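Side-chain contacts in histidine triad (HIT) protein (Marinobacter aquaeolei, PDB 3OHE), which binds calcium ions and is probably a hydrolase of the histidine triad type, acting on nucleotide-like substrates: residues Leu50-Glu53 with Gln54-Arg57; Ser63-Ser66 with Glu67-Glu71. One frame throughout, in Å; residues are numbered along the deposited sequence. Where two conformers were deposited one is given.

Interaction 1 of 2, residues Leu50-Glu53 with Gln54-Arg57. With CA (calcium ion), chain D.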
loop_
_atom_site.group_PDB
_atom_site.type_symbol
_atom_site.label_atom_id
_atom_site.label_comp_id
_atom_site.label_asym_id
_atom_site.label_seq_id
_atom_site.Cartn_x
_atom_site.Cartn_y
_atom_site.Cartn_z
ATOM N N LEU A 50 -12.442 -7.425 -3.956
ATOM C CA LEU A 50 -12.173 -8.781 -4.411
ATOM C C LEU A 50 -12.861 -9.753 -3.433
ATOM O O LEU A 50 -12.910 -9.519 -2.234
ATOM C CB LEU A 50 -10.687 -9.075 -4.398
ATOM C CG LEU A 50 -9.832 -8.445 -5.483
ATOM C CD1 LEU A 50 -8.361 -8.650 -5.118
ATOM C CD2 LEU A 50 -10.120 -9.050 -6.875
ATOM N N PRO A 51 -13.379 -10.876 -3.954
ATOM C CA PRO A 51 -13.769 -11.962 -3.082
ATOM C C PRO A 51 -12.653 -12.336 -2.093
ATOM O O PRO A 51 -11.473 -12.246 -2.425
ATOM C CB PRO A 51 -14.020 -13.127 -4.063
ATOM C CG PRO A 51 -14.321 -12.486 -5.372
ATOM C CD PRO A 51 -13.507 -11.218 -5.380
ATOM N N ASN A 52 -13.008 -12.797 -0.903
ATOM C CA ASN A 52 -12.033 -13.029 0.148
ATOM C C ASN A 52 -10.898 -13.927 -0.323
ATOM O O ASN A 52 -9.750 -13.634 -0.045
ATOM C CB ASN A 52 -12.646 -13.642 1.430
ATOM C CG ASN A 52 -11.662 -13.571 2.615
ATOM O OD1 ASN A 52 -11.261 -14.592 3.143
ATOM N ND2 ASN A 52 -11.235 -12.356 2.987
ATOM N N GLU A 53 -11.203 -15.012 -1.039
ATOM C CA GLU A 53 -10.127 -15.918 -1.468
ATOM C C GLU A 53 -9.171 -15.251 -2.449
ATOM O O GLU A 53 -7.974 -15.569 -2.463
ATOM C CB GLU A 53 -10.687 -17.203 -2.079
ATOM C CG GLU A 53 -11.424 -18.071 -1.079
ATOM C CD GLU A 53 -10.519 -18.727 -0.031
ATOM O OE1 GLU A 53 -9.252 -18.775 -0.150
ATOM O OE2 GLU A 53 -11.096 -19.215 0.956
ATOM N N GLN A 54 -9.697 -14.343 -3.268
ATOM C CA GLN A 54 -8.847 -13.617 -4.195
ATOM C C GLN A 54 -8.042 -12.547 -3.512
ATOM O O GLN A 54 -6.871 -12.331 -3.870
ATOM C CB GLN A 54 -9.652 -13.060 -5.380
ATOM C CG GLN A 54 -10.206 -14.183 -6.253
ATOM C CD GLN A 54 -11.139 -13.721 -7.336
ATOM O OE1 GLN A 54 -11.431 -12.560 -7.461
ATOM N NE2 GLN A 54 -11.688 -14.663 -8.058
ATOM N N GLN A 55 -8.595 -11.947 -2.454
ATOM C CA GLN A 55 -7.748 -11.103 -1.616
ATOM C C GLN A 55 -6.556 -11.876 -1.032
ATOM O O GLN A 55 -5.423 -11.385 -1.007
ATOM C CB GLN A 55 -8.524 -10.464 -0.457
ATOM C CG GLN A 55 -9.613 -9.495 -0.866
ATOM C CD GLN A 55 -10.293 -8.856 0.328
ATOM O OE1 GLN A 55 -9.625 -8.543 1.335
ATOM N NE2 GLN A 55 -11.610 -8.679 0.258
ATOM N N GLN A 56 -6.840 -13.069 -0.528
ATOM C CA GLN A 56 -5.781 -13.878 0.067
ATOM C C GLN A 56 -4.757 -14.354 -0.976
ATOM O O GLN A 56 -3.582 -14.432 -0.670
ATOM C CB GLN A 56 -6.361 -15.050 0.849
ATOM C CG GLN A 56 -7.095 -14.625 2.129
ATOM C CD GLN A 56 -7.531 -15.803 2.956
ATOM O OE1 GLN A 56 -7.558 -16.950 2.461
ATOM N NE2 GLN A 56 -7.841 -15.558 4.231
ATOM N N ARG A 57 -5.183 -14.630 -2.198
ATOM C CA ARG A 57 -4.239 -14.955 -3.249
ATOM C C ARG A 57 -3.378 -13.756 -3.619
ATOM O O ARG A 57 -2.163 -13.895 -3.805
ATOM C CB ARG A 57 -4.953 -15.531 -4.472
ATOM C CG ARG A 57 -4.019 -15.909 -5.625
ATOM C CD ARG A 57 -3.156 -17.102 -5.293
ATOM N NE ARG A 57 -2.036 -17.193 -6.220
ATOM C CZ ARG A 57 -1.120 -18.143 -6.148
ATOM N NH1 ARG A 57 -1.266 -19.182 -5.329
ATOM N NH2 ARG A 57 -0.073 -18.064 -6.942
HETATM CA CA CA D . -7.727 -19.318 2.222
HETATM O O HOH W 1 -10.095 -19.185 3.209
HETATM O O HOH W 2 -7.759 -18.661 4.721
#
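The first turn of helix 52-72, with P51 at its N-cap position, joins a calcium site on the helix surface to a side-chain clasp at the helix start. The clasp is Q55 NE2, which donates to L50 O over 2.9 Å in an almost straight bond (N-H...O 175°). That oxygen lies in the plane of the Q55 amide, although the donor is somewhat tilted from the carbonyl plane of L50. CG of Q55 is anti to its carbonyl carbon (chi1 -64°) and the chain beyond is extended, which carries the amide back toward the start of the helix and lays CG 3.7 Å from L50 CB. An alanine here would probably leave L50 O without its amide donor and S63 OG of the second subunit without this partner. P51 O accepts from Q55 N at 2.9 Å, the opening bond of the helix, and more weakly from Q54 N. Q54 sets OE1 against CD and CG of P51, 3.2 Å from CD. In the same turn, E53 OE1 at 2.9 Å and Q56 OE1 at 2.4 Å bind the calcium ion, their carboxylate and amide planes 86° apart. Two waters also bind the metal: one donates to E53 OE2, the other weakly accepts from Q56 NE2. Around the turn, L50 packs on the loop residues I44 and L90, and R57 forms a salt bridge with E61 further along the helix. Q55 OE1 is hydrogen-bonded to S63 of the second subunit, whose own Q56 packs on Q56, placing the helix start at the dimer interface.

Interaction 2 of 2, residues Ser63-Ser66 with Glu67-Glu71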
loop_
_atom_site.group_PDB
_atom_site.type_symbol
_atom_site.label_atom_id
_atom_site.label_comp_id
_atom_site.label_asym_id
_atom_site.label_seq_id
_atom_site.Cartn_x
_atom_site.Cartn_y
_atom_site.Cartn_z
ATOM N N SER A 63 3.245 -10.646 -1.149
ATOM C CA SER A 63 4.279 -10.926 -0.152
ATOM C C SER A 63 5.439 -11.697 -0.749
ATOM O O SER A 63 6.613 -11.434 -0.421
ATOM C CB SER A 63 3.690 -11.665 1.026
ATOM O OG SER A 63 2.985 -10.747 1.842
ATOM N N ALA A 64 5.187 -12.659 -1.623
ATOM C CA ALA A 64 6.244 -13.455 -2.253
ATOM C C ALA A 64 7.054 -12.562 -3.202
ATOM O O ALA A 64 8.299 -12.585 -3.226
ATOM C CB ALA A 64 5.658 -14.676 -2.995
ATOM N N LEU A 65 6.353 -11.768 -4.007
ATOM C CA LEU A 65 7.023 -10.821 -4.911
ATOM C C LEU A 65 7.908 -9.852 -4.134
ATOM O O LEU A 65 9.064 -9.591 -4.522
ATOM C CB LEU A 65 5.991 -10.054 -5.731
ATOM C CG LEU A 65 6.542 -8.980 -6.675
ATOM C CD1 LEU A 65 7.383 -9.623 -7.810
ATOM C CD2 LEU A 65 5.371 -8.144 -7.266
ATOM N N SER A 66 7.381 -9.278 -3.064
ATOM C CA SER A 66 8.114 -8.255 -2.292
ATOM C C SER A 66 9.388 -8.848 -1.699
ATOM O O SER A 66 10.478 -8.299 -1.883
ATOM C CB SER A 66 7.272 -7.696 -1.138
ATOM O OG SER A 66 6.172 -6.956 -1.596
ATOM N N GLU A 67 9.271 -9.964 -0.988
ATOM C CA GLU A 67 10.449 -10.564 -0.378
ATOM C C GLU A 67 11.492 -10.936 -1.425
ATOM O O GLU A 67 12.702 -10.729 -1.247
ATOM C CB GLU A 67 10.053 -11.776 0.471
ATOM C CG GLU A 67 11.221 -12.285 1.291
ATOM C CD GLU A 67 10.912 -13.305 2.333
ATOM O OE1 GLU A 67 9.743 -13.676 2.513
ATOM O OE2 GLU A 67 11.901 -13.748 2.987
ATOM N N GLY A 68 11.032 -11.495 -2.528
ATOM C CA GLY A 68 11.929 -11.882 -3.607
ATOM C C GLY A 68 12.609 -10.691 -4.273
ATOM O O GLY A 68 13.813 -10.775 -4.592
HETATM N N MSE A 69 11.880 -9.594 -4.506
HETATM C CA MSE A 69 12.489 -8.392 -5.071
HETATM C C MSE A 69 13.522 -7.789 -4.146
HETATM O O MSE A 69 14.554 -7.283 -4.592
HETATM C CB MSE A 69 11.411 -7.353 -5.362
HETATM C CG MSE A 69 10.519 -7.634 -6.526
HETATM SE SE MSE A 69 9.214 -6.255 -6.869
HETATM C CE MSE A 69 10.371 -4.866 -7.610
HETATM N N MSE A 70 13.263 -7.841 -2.837
HETATM C CA MSE A 70 14.227 -7.294 -1.904
HETATM C C MSE A 70 15.582 -7.960 -2.042
HETATM O O MSE A 70 16.627 -7.267 -2.056
HETATM C CB MSE A 70 13.698 -7.397 -0.491
HETATM C CG MSE A 70 12.710 -6.355 -0.147
HETATM SE SE MSE A 70 13.594 -4.598 0.128
HETATM C CE MSE A 70 14.461 -4.992 1.848
ATOM N N GLU A 71 15.593 -9.296 -2.155
ATOM C CA GLU A 71 16.870 -10.002 -2.298
ATOM C C GLU A 71 17.453 -9.796 -3.709
ATOM O O GLU A 71 18.654 -9.565 -3.869
ATOM C CB GLU A 71 16.726 -11.465 -1.920
ATOM C CG GLU A 71 18.083 -12.167 -1.808
ATOM C CD GLU A 71 18.912 -11.863 -0.566
ATOM O OE1 GLU A 71 18.435 -11.164 0.372
ATOM O OE2 GLU A 71 20.068 -12.360 -0.510
HETATM O O HOH W 3 7.332 -13.691 1.344
#
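S63 O is gripped from two directions in the middle of helix 52-72, which lies against the antiparallel sheet of the HIT fold. E67 N donates to it over 3.1 Å in a nearly straight bond (N-H...O 172°), and a water donates to it weakly. The same water gives a firmer bond to E67 OE1 at 2.7 Å and so bridges the glutamate to the backbone one turn earlier. E67 can reach it because CG stands anti to the backbone N (chi1 -171°) and the rest of the chain is extended. The next three bonds, from G68 to A64, M69 to L65 and M70 to S66, continue the alpha-helical ladder. L65 and M69 face the sheet, packing on V35 and H94. S66 OG turns back to S62 O, while S63, S66, E67 and M70 pack on Y48 of the second subunit. M69, a selenomethionine, has CG anti to its carbonyl carbon (chi1 -73°), which puts CG 3.2 Å from L65 O and leads the chain on alongside L65, crossing it at a slant. Its SE rests 3.8 Å from L65 CG, and its CG lies 3.9 Å from L65 CD1.

Interactions 1 and 2 follow one another on helix 52-72, their centres 20 Å apart and their nearest atoms about 7 Å apart without touching. Interaction 1, at the helix start, is mostly polar and lies nearer the surface: amides and a carboxylate serve a backbone carbonyl and a metal. Interaction 2 sits closer to the centre of the chain, where one side of the helix meets the sheet with apolar groups and another keeps a water-linked glutamate. Both touch the second subunit, and the bond between Q55 and S63 across the interface ties residues 54-57 of one chain to residues 63-66 of the other.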